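Local coordinates for protein citrate synthase (Metallosphaera sedula, PDB 6ABX) that probably catalyses the condensation of oxaloacetate with acetyl-CoA and water to give citrate and CoA, a step of the tricarboxylic acid cycle, at residues Thr125-Ile130 against Pro325-Ser330; Phe152-Met155 against Glu159-Ser162; Thr166-Val171 against Tyr315-Asp320. All blocks are in the same frame, centred on the assembly; numbering follows the deposited sequence.

The three contacts form one continuous packed block in the helical body of the citrate synthase chain. Contacts 2 and 3 are the closest pair, with centres about 10 Å apart; there Phe152 CE1 meets Phe319 CE1 at 3.6 Å in an edge-to-face pair of rings, and Leu153 packs on Leu169. Contact 1 is joined to contact 3 where Ile327 CD1 lies 3.5 Å from Phe319 CG, and to contact 2 through Ser128, which touches both Phe152 and Met155. Of the three, contact 1 comes nearest the active site: the side chain of Ile327 is about 13 Å from the bound citrate, while contacts 2 and 3 lie away from it.

Contact 1: Thr125-Ile130 against Pro325-Ser330; sequences TIISLI and PTIFAS
Ile127 sends CG1 out anti to its own carbonyl carbon (chi1 -67°) and keeps the branch extended, which carries CD1 across to Thr326. Thr326 answers with OG1 set between its backbone N and carbonyl carbon (chi1 69°), a setting that lays the hydroxyl oxygen against the isoleucine branch. Ile127 CD1 is 3.4 Å from Thr326 OG1 and 3.3 Å from Thr326 O, so the methyl rests against both oxygens of one threonine, its hydroxyl and its carbonyl. The two side chains pass alongside, running in opposite senses, and Ile127 CG2 also reaches Thr326 OG1, at 3.7 Å. None of this is hydrogen bonding. The threonine hydroxyl is bonded to Leu323 O, and Thr326 O accepts the helical bond from Ser330 N, so both oxygens that meet the methyl already have polar partners. Beyond Thr326 the same CD1 packs against Ile327 CG1 at 4.3 Å and Ser330 CB at 4.1 Å. Ser330 turns its hydroxyl back on its own helix: OG donates to Ile327 O at 2.7 Å, in the carbonyl plane on a lone pair, while its CB, directed at the other helix, meets Ile127. Helix 91-105 packs on Ile126 and Ile130, and helix 148-157 on Ser128. The axes of the two short segments run nearly antiparallel, 163° between their directions and 10.4 Å apart, with one isoleucine bridging most of the gap. Such buried antiparallel helix packing is characteristic of the mainly helical citrate synthase fold; here it joins helix 112-134 to helix 324-343, which also carries the oxaloacetate-binding Arg332.

Contact 2: Phe152-Met155 against Glu159-Ser162; sequences FLYM and ERPS
Apolar packing joins Leu153 to Pro161, whose side chains cross obliquely. Leu153 CD1 comes within 3.7 Å of Pro161 CB, while Leu153 CB sits 3.8 Å from Pro161 CG, so one edge of the proline ring is met by both the root and one methyl of the leucine. Leu153 CG stands anti to its carbonyl carbon (chi1 -69°), which turns the branch toward the proline. The aromatic part is Tyr154, whose ring meets the returning backbone with its edge: Tyr154 CD1 is 3.8 Å from Glu159 C, which lies in the ring plane, and 4.2 Å from Arg160 CG. A weakly polar contact completes the set, Tyr154 CA directing its hydrogen at Glu159 O across 3.6 Å, nearly straight with 169° at the hydrogen. No conventional hydrogen bond crosses between the segments. Partners outside take up Arg160 and the cap: Arg160 NH2 forms a salt bridge with Asp143, and Ser162, at the N-cap of helix 163-174, accepts from Asp165 N through OG. Chemically, then, the turn linking helix 148-157 to helix 163-174 folds back on the first helix mainly by van der Waals contact, with the Arg160 guanidinium paired to Asp143 outside the two segments.

Contact 3: Thr166-Val171 against Tyr315-Asp320; sequences TRVLDV and YAMGFD
Val168 is the first residue of 166-171 to meet the other segment, its CB 4.3 Å from Met317 SD. The same sulfur, Met317 SD, also lies 3.8 Å from Leu169 N, so it sits beside the backbone where Val168 leads into Leu169. Leu169 makes the larger share of the contact. With CG anti to the backbone N (chi1 178°), its branch lies across the end of the methionine, and Met317 CE touches both Leu169 CD1 and Leu169 CB at 3.7 Å. Met317 reaches this spot by an extended chain that bends only at its last torsion (chi3 -49°), which folds the methyl toward the leucine. Shortened to an alanine, this residue would probably leave Leu169 CB and CD1 without their methyl partner and open a gap between the helix and the turn. Just after Met317, Gly318 takes a positive phi in a Schellman motif that ends helix 310-316. Beyond it Asp320 forms salt bridges with Arg134 and Arg135. Across the two segments no hydrogen bond forms, so the join between helix 163-174 and the end of helix 310-316 depends on dispersion and on the fit of a flexible thioether against branched aliphatic side chains.

Contact 1: Thr125-Ile130 against Pro325-Ser330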
ATOM      1  N   THR A 125      16.722 -12.916  -1.721  1.00 11.07           N
ATOM      2  CA  THR A 125      17.042 -13.521  -2.999  1.00 11.41           C
ATOM      3  C   THR A 125      16.862 -12.503  -4.133  1.00 10.86           C
ATOM      4  O   THR A 125      17.669 -12.374  -5.023  1.00 11.61           O
ATOM      5  CB  THR A 125      16.192 -14.764  -3.235  1.00 11.75           C
ATOM      6  OG1 THR A 125      16.277 -15.554  -2.039  1.00 12.16           O
ATOM      7  CG2 THR A 125      16.599 -15.530  -4.479  1.00 13.38           C
ATOM      8  N   ILE A 126      15.777 -11.747  -4.046  1.00 10.79           N
ATOM      9  CA  ILE A 126      15.457 -10.697  -5.052  1.00 10.56           C
ATOM     10  C   ILE A 126      16.510  -9.597  -4.989  1.00  9.50           C
ATOM     11  O   ILE A 126      17.054  -9.148  -6.019  1.00 10.59           O
ATOM     12  CB  ILE A 126      14.041 -10.142  -4.805  1.00 11.01           C
ATOM     13  CG1 ILE A 126      12.975 -11.208  -5.090  1.00 11.15           C
ATOM     14  CG2 ILE A 126      13.789  -8.867  -5.585  1.00 11.94           C
ATOM     15  CD1 ILE A 126      11.610 -10.919  -4.550  1.00 11.56           C
ATOM     16  N   ILE A 127      16.830  -9.127  -3.774  1.00  9.28           N
ATOM     17  CA  ILE A 127      17.771  -8.046  -3.627  1.00  9.49           C
ATOM     18  C   ILE A 127      19.130  -8.452  -4.216  1.00  9.65           C
ATOM     19  O   ILE A 127      19.789  -7.668  -4.910  1.00  9.31           O
ATOM     20  CB  ILE A 127      17.926  -7.642  -2.153  1.00 10.79           C
ATOM     21  CG1 ILE A 127      16.616  -7.021  -1.654  1.00 10.37           C
ATOM     22  CG2 ILE A 127      19.093  -6.680  -1.972  1.00 11.94           C
ATOM     23  CD1 ILE A 127      16.619  -6.756  -0.169  1.00 10.96           C
ATOM     24  N   SER A 128      19.554  -9.660  -3.863  1.00 10.48           N
ATOM     25  CA  SER A 128      20.853 -10.204  -4.300  1.00 10.76           C
ATOM     26  C   SER A 128      20.919 -10.298  -5.847  1.00 12.58           C
ATOM     27  O   SER A 128      21.941  -9.907  -6.441  1.00 12.00           O
ATOM     28  CB  SER A 128      21.123 -11.515  -3.595  1.00 12.34           C
ATOM     29  OG  SER A 128      21.221 -11.331  -2.190  1.00 12.61           O
ATOM     30  N   LEU A 129      19.841 -10.764  -6.480  1.00 10.82           N
ATOM     31  CA  LEU A 129      19.780 -10.833  -7.944  1.00 12.57           C
ATOM     32  C   LEU A 129      19.801  -9.445  -8.574  1.00 12.70           C
ATOM     33  O   LEU A 129      20.528  -9.237  -9.552  1.00 12.90           O
ATOM     34  CB  LEU A 129      18.556 -11.628  -8.353  1.00 13.21           C
ATOM     35  CG  LEU A 129      18.349 -11.797  -9.853  1.00 14.24           C
ATOM     36  CD1 LEU A 129      19.573 -12.421 -10.506  1.00 14.84           C
ATOM     37  CD2 LEU A 129      17.113 -12.659 -10.039  1.00 14.21           C
ATOM     38  N   ILE A 130      19.165  -8.439  -7.944  1.00 11.04           N
ATOM     39  CA  ILE A 130      19.332  -7.077  -8.426  1.00 11.52           C
ATOM     40  C   ILE A 130      20.820  -6.719  -8.410  1.00 11.52           C
ATOM     41  O   ILE A 130      21.332  -6.203  -9.405  1.00 12.99           O
ATOM     42  CB  ILE A 130      18.499  -6.048  -7.631  1.00 10.79           C
ATOM     43  CG1 ILE A 130      17.005  -6.277  -7.756  1.00 11.67           C
ATOM     44  CG2 ILE A 130      18.916  -4.618  -8.048  1.00 11.80           C
ATOM     45  CD1 ILE A 130      16.161  -5.449  -6.802  1.00 12.44           C
ATOM     46  N   PRO A 325      17.264   0.850   0.987  1.00 12.41           N
ATOM     47  CA  PRO A 325      15.853   0.798   1.365  1.00 11.54           C
ATOM     48  C   PRO A 325      15.251  -0.608   1.206  1.00 10.60           C
ATOM     49  O   PRO A 325      14.367  -1.028   2.008  1.00 10.64           O
ATOM     50  CB  PRO A 325      15.135   1.763   0.415  1.00 13.15           C
ATOM     51  CG  PRO A 325      16.257   2.698  -0.078  1.00 15.15           C
ATOM     52  CD  PRO A 325      17.570   1.964   0.045  1.00 13.83           C
ATOM     53  N   THR A 326      15.772  -1.362   0.237  1.00  9.51           N
ATOM     54  CA  THR A 326      15.251  -2.745   0.049  1.00  9.17           C
ATOM     55  C   THR A 326      15.681  -3.604   1.245  1.00  9.52           C
ATOM     56  O   THR A 326      14.928  -4.561   1.650  1.00  9.37           O
ATOM     57  CB  THR A 326      15.561  -3.387  -1.302  1.00 10.37           C
ATOM     58  OG1 THR A 326      16.955  -3.668  -1.437  1.00 10.28           O
ATOM     59  CG2 THR A 326      15.088  -2.545  -2.473  1.00 11.19           C
ATOM     60  N   ILE A 327      16.928  -3.418   1.680  1.00 10.57           N
ATOM     61  CA  ILE A 327      17.468  -4.192   2.788  1.00 11.47           C
ATOM     62  C   ILE A 327      16.662  -3.882   4.063  1.00 11.56           C
ATOM     63  O   ILE A 327      16.311  -4.806   4.867  1.00 11.41           O
ATOM     64  CB  ILE A 327      18.975  -3.921   2.930  1.00 12.58           C
ATOM     65  CG1 ILE A 327      19.720  -4.346   1.672  1.00 13.85           C
ATOM     66  CG2 ILE A 327      19.534  -4.647   4.135  1.00 13.38           C
ATOM     67  CD1 ILE A 327      21.109  -3.775   1.621  1.00 14.57           C
ATOM     68  N   PHE A 328      16.385  -2.591   4.284  1.00 10.71           N
ATOM     69  CA  PHE A 328      15.464  -2.196   5.363  1.00 10.67           C
ATOM     70  C   PHE A 328      14.174  -3.021   5.281  1.00 10.73           C
ATOM     71  O   PHE A 328      13.744  -3.631   6.268  1.00 11.31           O
ATOM     72  CB  PHE A 328      15.272  -0.690   5.276  1.00 11.53           C
ATOM     73  CG  PHE A 328      14.585   0.003   6.419  1.00 11.35           C
ATOM     74  CD1 PHE A 328      13.362  -0.431   6.902  1.00 14.39           C
ATOM     75  CD2 PHE A 328      15.161   1.126   6.997  1.00 15.47           C
ATOM     76  CE1 PHE A 328      12.735   0.233   7.951  1.00 15.29           C
ATOM     77  CE2 PHE A 328      14.513   1.797   8.034  1.00 15.48           C
ATOM     78  CZ  PHE A 328      13.300   1.347   8.503  1.00 13.85           C
ATOM     79  N   ALA A 329      13.526  -3.026   4.120  1.00  9.51           N
ATOM     80  CA  ALA A 329      12.266  -3.774   3.925  1.00 10.05           C
ATOM     81  C   ALA A 329      12.455  -5.247   4.252  1.00 10.21           C
ATOM     82  O   ALA A 329      11.555  -5.859   4.826  1.00 10.86           O
ATOM     83  CB  ALA A 329      11.760  -3.610   2.508  1.00  9.98           C
ATOM     84  N   SER A 330      13.635  -5.819   3.916  1.00  9.88           N
ATOM     85  CA  SER A 330      13.873  -7.246   4.087  1.00 10.40           C
ATOM     86  C   SER A 330      13.761  -7.612   5.573  1.00  9.35           C
ATOM     87  O   SER A 330      13.308  -8.676   5.897  1.00 10.82           O
ATOM     88  CB  SER A 330      15.214  -7.686   3.516  1.00  9.98           C
ATOM     89  OG  SER A 330      16.300  -7.413   4.378  1.00 10.20           O
TER

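Contact 2: Phe152-Met155 against Glu159-Ser162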
ATOM      1  N   PHE A 152      22.634 -14.464   2.825  1.00  9.96           N
ATOM      2  CA  PHE A 152      22.430 -13.192   2.166  1.00 10.75           C
ATOM      3  C   PHE A 152      23.783 -12.684   1.608  1.00 10.43           C
ATOM      4  O   PHE A 152      23.888 -12.287   0.433  1.00 11.15           O
ATOM      5  CB  PHE A 152      21.822 -12.182   3.158  1.00 10.41           C
ATOM      6  CG  PHE A 152      21.085 -11.013   2.552  1.00 10.89           C
ATOM      7  CD1 PHE A 152      21.186 -10.677   1.213  1.00 10.48           C
ATOM      8  CD2 PHE A 152      20.264 -10.236   3.346  1.00 11.64           C
ATOM      9  CE1 PHE A 152      20.485  -9.613   0.680  1.00 10.49           C
ATOM     10  CE2 PHE A 152      19.593  -9.148   2.812  1.00 12.45           C
ATOM     11  CZ  PHE A 152      19.654  -8.874   1.477  1.00 11.11           C
ATOM     12  N   LEU A 153      24.821 -12.788   2.412  1.00 10.52           N
ATOM     13  CA  LEU A 153      26.160 -12.363   1.968  1.00 12.51           C
ATOM     14  C   LEU A 153      26.708 -13.296   0.888  1.00 12.90           C
ATOM     15  O   LEU A 153      27.316 -12.858  -0.070  1.00 11.07           O
ATOM     16  CB  LEU A 153      27.116 -12.278   3.150  1.00 12.63           C
ATOM     17  CG  LEU A 153      26.819 -11.149   4.142  1.00 13.27           C
ATOM     18  CD1 LEU A 153      27.755 -11.232   5.326  1.00 13.92           C
ATOM     19  CD2 LEU A 153      26.902  -9.802   3.472  1.00 14.53           C
ATOM     20  N   TYR A 154      26.418 -14.584   1.005  1.00 11.39           N
ATOM     21  CA  TYR A 154      26.815 -15.589  -0.002  1.00 12.78           C
ATOM     22  C   TYR A 154      26.195 -15.255  -1.367  1.00 12.23           C
ATOM     23  O   TYR A 154      26.856 -15.267  -2.389  1.00 12.39           O
ATOM     24  CB  TYR A 154      26.401 -16.985   0.462  1.00 13.19           C
ATOM     25  CG  TYR A 154      26.431 -18.029  -0.614  1.00 13.56           C
ATOM     26  CD1 TYR A 154      27.642 -18.460  -1.131  1.00 16.34           C
ATOM     27  CD2 TYR A 154      25.275 -18.513  -1.180  1.00 15.53           C
ATOM     28  CE1 TYR A 154      27.672 -19.368  -2.182  1.00 16.92           C
ATOM     29  CE2 TYR A 154      25.289 -19.449  -2.207  1.00 15.68           C
ATOM     30  CZ  TYR A 154      26.505 -19.894  -2.690  1.00 18.76           C
ATOM     31  OH  TYR A 154      26.548 -20.797  -3.729  1.00 20.26           O
ATOM     32  N   MET A 155      24.936 -14.844  -1.385  1.00 10.81           N
ATOM     33  CA  MET A 155      24.251 -14.572  -2.624  1.00 10.78           C
ATOM     34  C   MET A 155      24.787 -13.291  -3.286  1.00 11.43           C
ATOM     35  O   MET A 155      24.597 -13.113  -4.476  1.00 12.63           O
ATOM     36  CB  MET A 155      22.746 -14.473  -2.425  1.00 11.37           C
ATOM     37  CG  MET A 155      22.086 -15.832  -2.082  1.00 11.61           C
ATOM     38  SD  MET A 155      20.292 -15.746  -2.092  1.00 12.45           S
ATOM     39  CE  MET A 155      20.068 -14.444  -0.867  1.00 12.04           C
ATOM     40  N   GLU A 159      30.623 -16.285  -2.564  1.00 21.67           N
ATOM     41  CA  GLU A 159      31.399 -17.145  -1.686  1.00 23.80           C
ATOM     42  C   GLU A 159      30.952 -16.904  -0.248  1.00 21.80           C
ATOM     43  O   GLU A 159      30.401 -15.842   0.075  1.00 19.64           O
ATOM     44  CB  GLU A 159      32.905 -16.952  -1.881  1.00 30.11           C
ATOM     45  CG  GLU A 159      33.446 -15.590  -1.565  1.00 34.12           C
ATOM     46  CD  GLU A 159      34.977 -15.543  -1.632  1.00 45.22           C
ATOM     47  OE1 GLU A 159      35.520 -14.509  -2.074  1.00 50.55           O
ATOM     48  OE2 GLU A 159      35.636 -16.544  -1.241  1.00 54.35           O
ATOM     49  N   ARG A 160      31.178 -17.896   0.609  1.00 22.02           N
ATOM     50  CA  ARG A 160      30.704 -17.806   1.975  1.00 22.48           C
ATOM     51  C   ARG A 160      31.482 -16.724   2.702  1.00 21.27           C
ATOM     52  O   ARG A 160      32.679 -16.526   2.471  1.00 20.85           O
ATOM     53  CB  ARG A 160      30.756 -19.165   2.678  1.00 27.21           C
ATOM     54  CG  ARG A 160      29.707 -20.119   2.134  1.00 28.98           C
ATOM     55  CD  ARG A 160      29.785 -21.513   2.695  1.00 32.62           C
ATOM     56  NE  ARG A 160      28.907 -22.467   2.017  1.00 37.75           N
ATOM     57  CZ  ARG A 160      28.766 -23.736   2.413  1.00 42.06           C
ATOM     58  NH1 ARG A 160      29.549 -24.198   3.377  1.00 43.10           N
ATOM     59  NH2 ARG A 160      27.840 -24.522   1.883  1.00 39.47           N
ATOM     60  N   PRO A 161      30.784 -15.908   3.519  1.00 18.74           N
ATOM     61  CA  PRO A 161      31.428 -14.816   4.225  1.00 18.18           C
ATOM     62  C   PRO A 161      32.186 -15.257   5.474  1.00 20.34           C
ATOM     63  O   PRO A 161      31.891 -16.344   6.003  1.00 21.35           O
ATOM     64  CB  PRO A 161      30.207 -13.961   4.652  1.00 17.63           C
ATOM     65  CG  PRO A 161      29.135 -14.986   4.904  1.00 17.56           C
ATOM     66  CD  PRO A 161      29.319 -15.971   3.762  1.00 19.41           C
ATOM     67  N   SER A 162      32.965 -14.328   6.040  1.00 21.15           N
ATOM     68  CA  SER A 162      33.548 -14.517   7.377  1.00 23.13           C
ATOM     69  C   SER A 162      32.455 -14.510   8.434  1.00 25.69           C
ATOM     70  O   SER A 162      31.441 -13.820   8.271  1.00 20.66           O
ATOM     71  CB  SER A 162      34.565 -13.454   7.687  1.00 25.92           C
ATOM     72  OG  SER A 162      33.948 -12.182   7.851  1.00 27.95           O
TER

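Contact 3: Thr166-Val171 against Tyr315-Asp320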
ATOM      1  N   THR A 166      29.165 -11.963   8.855  1.00 14.37           N
ATOM      2  CA  THR A 166      27.834 -12.500   9.054  1.00 14.98           C
ATOM      3  C   THR A 166      27.189 -11.889  10.298  1.00 15.47           C
ATOM      4  O   THR A 166      26.005 -11.522  10.254  1.00 14.25           O
ATOM      5  CB  THR A 166      27.846 -14.019   9.184  1.00 16.55           C
ATOM      6  OG1 THR A 166      28.396 -14.436   7.927  1.00 18.17           O
ATOM      7  CG2 THR A 166      26.479 -14.596   9.453  1.00 16.99           C
ATOM      8  N   ARG A 167      27.925 -11.869  11.414  1.00 14.74           N
ATOM      9  CA  ARG A 167      27.388 -11.378  12.644  1.00 15.88           C
ATOM     10  C   ARG A 167      26.947  -9.917  12.526  1.00 14.65           C
ATOM     11  O   ARG A 167      25.876  -9.528  13.028  1.00 12.56           O
ATOM     12  CB  ARG A 167      28.447 -11.465  13.746  1.00 16.21           C
ATOM     13  CG  ARG A 167      27.933 -11.035  15.102  1.00 18.69           C
ATOM     14  CD  ARG A 167      27.036 -12.113  15.642  1.00 23.59           C
ATOM     15  NE  ARG A 167      26.603 -11.835  16.999  1.00 27.99           N
ATOM     16  CZ  ARG A 167      27.277 -12.189  18.094  1.00 33.91           C
ATOM     17  NH1 ARG A 167      28.504 -12.693  18.005  1.00 32.47           N
ATOM     18  NH2 ARG A 167      26.693 -12.066  19.277  1.00 31.86           N
ATOM     19  N   VAL A 168      27.767  -9.085  11.883  1.00 14.24           N
ATOM     20  CA  VAL A 168      27.436  -7.654  11.698  1.00 14.91           C
ATOM     21  C   VAL A 168      26.157  -7.506  10.873  1.00 13.19           C
ATOM     22  O   VAL A 168      25.270  -6.737  11.249  1.00 12.71           O
ATOM     23  CB  VAL A 168      28.609  -6.841  11.105  1.00 15.28           C
ATOM     24  CG1 VAL A 168      28.175  -5.401  10.930  1.00 16.31           C
ATOM     25  CG2 VAL A 168      29.840  -6.922  12.015  1.00 17.69           C
ATOM     26  N   LEU A 169      26.018  -8.288   9.808  1.00 14.32           N
ATOM     27  CA  LEU A 169      24.780  -8.216   8.997  1.00 13.67           C
ATOM     28  C   LEU A 169      23.580  -8.662   9.845  1.00 12.93           C
ATOM     29  O   LEU A 169      22.485  -8.027   9.828  1.00 11.81           O
ATOM     30  CB  LEU A 169      24.854  -9.081   7.742  1.00 14.56           C
ATOM     31  CG  LEU A 169      23.573  -9.050   6.918  1.00 14.90           C
ATOM     32  CD1 LEU A 169      23.182  -7.656   6.528  1.00 17.61           C
ATOM     33  CD2 LEU A 169      23.714  -9.914   5.670  1.00 17.90           C
ATOM     34  N   ASP A 170      23.755  -9.751  10.616  1.00 13.19           N
ATOM     35  CA  ASP A 170      22.699 -10.305  11.414  1.00 12.79           C
ATOM     36  C   ASP A 170      22.172  -9.249  12.413  1.00 12.10           C
ATOM     37  O   ASP A 170      20.983  -9.004  12.548  1.00 11.85           O
ATOM     38  CB  ASP A 170      23.231 -11.542  12.120  1.00 14.15           C
ATOM     39  CG  ASP A 170      22.127 -12.492  12.462  1.00 17.04           C
ATOM     40  OD1 ASP A 170      21.497 -13.055  11.493  1.00 15.68           O
ATOM     41  OD2 ASP A 170      21.886 -12.595  13.651  1.00 23.45           O
ATOM     42  N   VAL A 171      23.066  -8.607  13.143  1.00 10.62           N
ATOM     43  CA  VAL A 171      22.668  -7.553  14.055  1.00 12.14           C
ATOM     44  C   VAL A 171      22.018  -6.376  13.314  1.00 11.42           C
ATOM     45  O   VAL A 171      20.918  -5.896  13.752  1.00 10.67           O
ATOM     46  CB  VAL A 171      23.859  -7.079  14.897  1.00 13.43           C
ATOM     47  CG1 VAL A 171      23.511  -5.834  15.726  1.00 15.46           C
ATOM     48  CG2 VAL A 171      24.372  -8.186  15.790  1.00 14.63           C
ATOM     49  N   TYR A 315      26.948  -0.761   3.054  1.00 15.39           N
ATOM     50  CA  TYR A 315      27.940  -0.507   2.021  1.00 16.67           C
ATOM     51  C   TYR A 315      29.223  -1.304   2.294  1.00 17.06           C
ATOM     52  O   TYR A 315      29.814  -1.871   1.347  1.00 18.65           O
ATOM     53  CB  TYR A 315      28.200   1.001   1.907  1.00 17.10           C
ATOM     54  CG  TYR A 315      29.258   1.382   0.901  1.00 17.00           C
ATOM     55  CD1 TYR A 315      29.016   1.231  -0.453  1.00 18.68           C
ATOM     56  CD2 TYR A 315      30.463   1.933   1.280  1.00 18.34           C
ATOM     57  CE1 TYR A 315      29.965   1.572  -1.403  1.00 19.45           C
ATOM     58  CE2 TYR A 315      31.439   2.273   0.340  1.00 18.84           C
ATOM     59  CZ  TYR A 315      31.183   2.092  -1.002  1.00 20.33           C
ATOM     60  OH  TYR A 315      32.084   2.445  -1.972  1.00 22.73           O
ATOM     61  N   ALA A 316      29.656  -1.343   3.548  1.00 18.00           N
ATOM     62  CA  ALA A 316      30.868  -2.023   3.986  1.00 20.55           C
ATOM     63  C   ALA A 316      30.763  -3.523   3.678  1.00 24.20           C
ATOM     64  O   ALA A 316      31.747  -4.183   3.409  1.00 26.47           O
ATOM     65  CB  ALA A 316      31.128  -1.774   5.447  1.00 23.19           C
ATOM     66  N   MET A 317      29.549  -4.051   3.680  1.00 19.56           N
ATOM     67  CA  MET A 317      29.391  -5.445   3.432  1.00 23.18           C
ATOM     68  C   MET A 317      29.169  -5.808   1.967  1.00 22.14           C
ATOM     69  O   MET A 317      29.142  -7.005   1.667  1.00 22.92           O
ATOM     70  CB  MET A 317      28.280  -5.928   4.340  1.00 25.39           C
ATOM     71  CG  MET A 317      28.919  -5.999   5.699  1.00 32.90           C
ATOM     72  SD  MET A 317      27.941  -6.818   6.870  1.00 35.15           S
ATOM     73  CE  MET A 317      26.415  -5.935   6.563  1.00 34.77           C
ATOM     74  N   GLY A 318      29.129  -4.815   1.073  1.00 18.73           N
ATOM     75  CA  GLY A 318      29.135  -5.029  -0.346  1.00 18.76           C
ATOM     76  C   GLY A 318      27.858  -4.718  -1.059  1.00 16.65           C
ATOM     77  O   GLY A 318      27.714  -5.073  -2.250  1.00 19.19           O
ATOM     78  N   PHE A 319      26.872  -4.059  -0.396  1.00 15.71           N
ATOM     79  CA  PHE A 319      25.681  -3.628  -1.092  1.00 16.36           C
ATOM     80  C   PHE A 319      25.822  -2.219  -1.675  1.00 16.63           C
ATOM     81  O   PHE A 319      26.326  -1.360  -0.962  1.00 18.21           O
ATOM     82  CB  PHE A 319      24.518  -3.629  -0.094  1.00 17.17           C
ATOM     83  CG  PHE A 319      24.165  -4.992   0.452  1.00 17.34           C
ATOM     84  CD1 PHE A 319      23.323  -5.808  -0.275  1.00 19.27           C
ATOM     85  CD2 PHE A 319      24.651  -5.440   1.662  1.00 17.79           C
ATOM     86  CE1 PHE A 319      22.968  -7.048   0.217  1.00 17.43           C
ATOM     87  CE2 PHE A 319      24.275  -6.675   2.172  1.00 19.43           C
ATOM     88  CZ  PHE A 319      23.442  -7.469   1.433  1.00 17.73           C
ATOM     89  N   ASP A 320      25.322  -1.963  -2.897  1.00 16.14           N
ATOM     90  CA  ASP A 320      25.208  -0.638  -3.488  1.00 18.52           C
ATOM     91  C   ASP A 320      24.315   0.181  -2.571  1.00 17.08           C
ATOM     92  O   ASP A 320      23.287  -0.301  -2.079  1.00 14.76           O
ATOM     93  CB  ASP A 320      24.591  -0.569  -4.909  1.00 20.55           C
ATOM     94  CG  ASP A 320      25.451  -1.106  -6.032  1.00 24.45           C
ATOM     95  OD1 ASP A 320      26.679  -1.195  -5.818  1.00 25.84           O
ATOM     96  OD2 ASP A 320      24.867  -1.479  -7.105  1.00 27.97           O
TER